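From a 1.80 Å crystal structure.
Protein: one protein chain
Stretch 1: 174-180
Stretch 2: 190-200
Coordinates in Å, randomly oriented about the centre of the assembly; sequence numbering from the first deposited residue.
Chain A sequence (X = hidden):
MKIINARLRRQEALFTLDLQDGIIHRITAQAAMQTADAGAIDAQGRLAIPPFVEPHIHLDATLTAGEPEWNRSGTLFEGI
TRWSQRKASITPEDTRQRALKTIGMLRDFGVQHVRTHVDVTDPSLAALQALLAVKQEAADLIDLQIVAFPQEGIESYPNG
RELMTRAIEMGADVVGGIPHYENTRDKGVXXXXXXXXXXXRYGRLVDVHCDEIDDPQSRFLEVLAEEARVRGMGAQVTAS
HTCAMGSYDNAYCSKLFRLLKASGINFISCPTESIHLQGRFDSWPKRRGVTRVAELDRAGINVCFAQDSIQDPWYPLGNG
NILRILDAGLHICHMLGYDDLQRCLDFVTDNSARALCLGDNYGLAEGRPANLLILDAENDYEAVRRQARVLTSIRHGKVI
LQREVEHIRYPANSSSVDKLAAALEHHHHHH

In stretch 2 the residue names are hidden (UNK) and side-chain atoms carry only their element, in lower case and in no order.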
# COMPACT_ATOMS: atom_id res chain seq x y z
N VAL A 174 -19.50 22.56 5.60
CA VAL A 174 -20.11 21.24 5.66
C VAL A 174 -20.50 20.88 7.09
O VAL A 174 -19.75 21.16 8.04
CB VAL A 174 -19.16 20.15 5.10
CG1 VAL A 174 -19.90 18.84 4.87
CG2 VAL A 174 -18.52 20.61 3.81
N VAL A 175 -21.67 20.27 7.25
CA VAL A 175 -22.13 19.79 8.55
C VAL A 175 -21.69 18.34 8.77
O VAL A 175 -22.00 17.46 7.95
CB VAL A 175 -23.65 19.86 8.69
CG1 VAL A 175 -24.10 19.22 10.00
CG2 VAL A 175 -24.14 21.31 8.60
N GLY A 176 -21.00 18.09 9.88
CA GLY A 176 -20.51 16.76 10.19
C GLY A 176 -21.34 16.01 11.21
O GLY A 176 -22.42 16.47 11.60
N GLY A 177 -20.84 14.87 11.67
CA GLY A 177 -21.54 14.08 12.67
C GLY A 177 -20.78 12.82 13.01
O GLY A 177 -19.80 12.48 12.35
N ILE A 178 -21.23 12.11 14.05
CA ILE A 178 -20.59 10.85 14.45
C ILE A 178 -21.60 9.96 15.22
O ILE A 178 -21.36 9.58 16.37
CB ILE A 178 -19.27 11.13 15.24
CG1 ILE A 178 -18.40 9.87 15.35
CG2 ILE A 178 -19.54 11.82 16.60
CD1 ILE A 178 -17.09 10.08 16.10
N PRO A 179 -22.73 9.62 14.57
CA PRO A 179 -23.86 8.97 15.24
C PRO A 179 -23.49 7.66 15.93
O PRO A 179 -24.05 7.37 16.98
CB PRO A 179 -24.86 8.71 14.10
CG PRO A 179 -24.05 8.80 12.84
CD PRO A 179 -23.02 9.86 13.14
N HIS A 180 -22.56 6.89 15.36
CA HIS A 180 -22.16 5.62 15.97
C HIS A 180 -21.44 5.82 17.31
O HIS A 180 -21.33 4.89 18.11
CB HIS A 180 -21.28 4.82 15.02
CG HIS A 180 -19.96 5.47 14.74
ND1 HIS A 180 -19.82 6.48 13.82
CD2 HIS A 180 -18.74 5.28 15.29
CE1 HIS A 180 -18.57 6.89 13.81
NE2 HIS A 180 -17.89 6.18 14.68
N UNK A 190 -31.18 10.79 17.00
CA UNK A 190 -31.52 12.20 17.16
C UNK A 190 -30.40 13.10 16.65
O UNK A 190 -30.67 14.18 16.12
o UNK A 190 -30.75 12.47 19.45
c UNK A 190 -31.88 12.54 18.61
N UNK A 191 -29.15 12.65 16.77
CA UNK A 191 -28.03 13.45 16.25
C UNK A 191 -28.14 13.63 14.74
O UNK A 191 -27.86 14.71 14.21
c UNK A 191 -26.67 12.87 16.66
o UNK A 191 -26.32 11.73 15.89
N UNK A 192 -28.56 12.57 14.04
CA UNK A 192 -28.69 12.67 12.58
C UNK A 192 -29.83 13.62 12.21
O UNK A 192 -29.69 14.44 11.29
c UNK A 192 -29.15 11.46 10.41
c UNK A 192 -27.60 10.43 12.13
c UNK A 192 -28.86 11.29 11.91
N UNK A 193 -30.94 13.53 12.93
CA UNK A 193 -32.06 14.45 12.68
C UNK A 193 -31.64 15.90 12.89
O UNK A 193 -31.94 16.77 12.06
c UNK A 193 -33.26 14.12 13.57
c UNK A 193 -34.81 10.62 11.89
c UNK A 193 -33.77 12.70 13.42
s UNK A 193 -34.25 12.32 11.70
N UNK A 194 -30.92 16.16 13.98
CA UNK A 194 -30.40 17.49 14.26
C UNK A 194 -29.47 18.02 13.16
O UNK A 194 -29.62 19.15 12.72
c UNK A 194 -26.78 20.04 15.69
c UNK A 194 -29.66 17.54 15.61
c UNK A 194 -29.51 19.98 16.18
c UNK A 194 -27.51 18.85 15.53
c UNK A 194 -28.87 18.81 15.80
c UNK A 194 -27.43 21.20 16.09
c UNK A 194 -28.80 21.17 16.33
N UNK A 195 -28.50 17.21 12.76
CA UNK A 195 -27.47 17.70 11.85
C UNK A 195 -28.07 17.95 10.46
O UNK A 195 -27.68 18.89 9.77
c UNK A 195 -26.30 15.41 11.05
c UNK A 195 -25.33 14.44 11.72
c UNK A 195 -26.26 16.76 11.79
c UNK A 195 -25.96 15.54 9.54
N UNK A 196 -29.02 17.12 10.06
CA UNK A 196 -29.71 17.34 8.79
C UNK A 196 -30.57 18.61 8.84
O UNK A 196 -30.59 19.37 7.87
c UNK A 196 -29.69 14.88 8.06
c UNK A 196 -30.54 16.11 8.39
c UNK A 196 -29.79 14.80 5.27
s UNK A 196 -28.61 15.08 6.61
N UNK A 197 -31.25 18.84 9.96
CA UNK A 197 -32.00 20.09 10.14
C UNK A 197 -31.07 21.30 10.07
O UNK A 197 -31.40 22.31 9.43
c UNK A 197 -32.74 20.11 11.49
o UNK A 197 -34.45 18.92 12.63
o UNK A 197 -34.40 18.76 10.44
c UNK A 197 -33.95 19.19 11.52
N UNK A 198 -29.94 21.20 10.76
CA UNK A 198 -28.91 22.24 10.73
C UNK A 198 -28.45 22.55 9.30
O UNK A 198 -28.46 23.70 8.87
c UNK A 198 -25.42 22.21 12.60
c UNK A 198 -26.60 22.85 11.83
c UNK A 198 -27.71 21.82 11.59
c UNK A 198 -27.14 24.08 12.56
N UNK A 199 -28.05 21.52 8.56
CA UNK A 199 -27.61 21.70 7.18
C UNK A 199 -28.69 22.34 6.31
O UNK A 199 -28.39 23.20 5.49
c UNK A 199 -27.19 20.39 6.58
N UNK A 200 -29.94 21.93 6.50
CA UNK A 200 -31.03 22.51 5.71
C UNK A 200 -31.30 23.95 6.07
O UNK A 200 -31.57 24.78 5.19
c UNK A 200 -32.44 20.56 4.91
c UNK A 200 -32.33 21.71 5.86
c UNK A 200 -33.87 20.09 4.73
n UNK A 200 -34.37 20.19 3.51
o UNK A 200 -34.52 19.64 5.67
O HOH W 1 -23.47 12.51 15.78

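Position 190 carries one carbon followed by one oxygen, the pattern of a serine; its side chain is out of reach of stretch 1. This is Ser190, and its O accepts from the backbone N of position 194 at 2.9 Å, a helical i to i+4 bond. Position 191 repeats the carbon-then-oxygen pattern, but its CA-to-CB bond points toward stretch 1 and the oxygen lies 3.8 Å from Pro179 CA. It is Ser191, chi1 76° (p). A water donates to Ser191 OG at 3.0 Å and accepts from Ile178 N at 2.9 Å, bridging the stretches.

Position 192 has three carbons, with two borne by CB: a beta-branched, wholly apolar side chain. One terminal carbon lies 3.8 Å from Pro179 CB. Val192 fits, the touching atom being CG2. At 193 an unbranched chain of two carbons, a sulfur and a terminal carbon identifies Met193, out of reach of stretch 1. Position 194 has one carbon leading to a six-carbon ring without a hydroxyl oxygen, hence Phe194; the ring makes no contact with stretch 1.

Position 195 has four carbons forked at the second, and CB points toward stretch 1. CB is 3.7 Å from Val175 CG1, and a terminal carbon is 3.6 Å from Gly176 O. The fork beyond CB marks Leu195, with CD2 as that terminal carbon; CD2 is also 3.9 Å from Gly177 CA. At 196, two carbons, sulfur and carbon again give methionine; Met196 points away and makes no contact.

Position 197 ends in a carbon bearing two oxygens, one carbon beyond CB: Asp197, exposed and out of reach. Position 198 shows four carbons forked at the second, one tip 4.2 Å from Val175 CG1; it is Leu198, touching through CD2. Position 199 has a lone CB, 3.8 Å from Val175 CG2, so it is Ala199. Position 200 has three carbons, the third carrying one oxygen and one nitrogen: Gln200, exposed and clear of the contact.

The contact buries 307 Å² and contains no direct hydrogen bond. Val175 is its centre: CG1 packs against Leu195, CG2 meets Ala199, and both methyls lie near Leu198 CD2. The small side chain of Ala199 accompanies a CA-CA distance of 6.0 Å to Val175. Glycine at 177 matters sterically, because an ideal CB there would clash with Leu195 CD2. Gly176 O, facing that same methyl, is buried without a polar partner. Near Pro179, Val192 supplies apolar packing and Ser191 a direct contact, while a water links Ser191 OG to Ile178 N.

Stretch 2 (190-200) SSVMFLMDLAQ
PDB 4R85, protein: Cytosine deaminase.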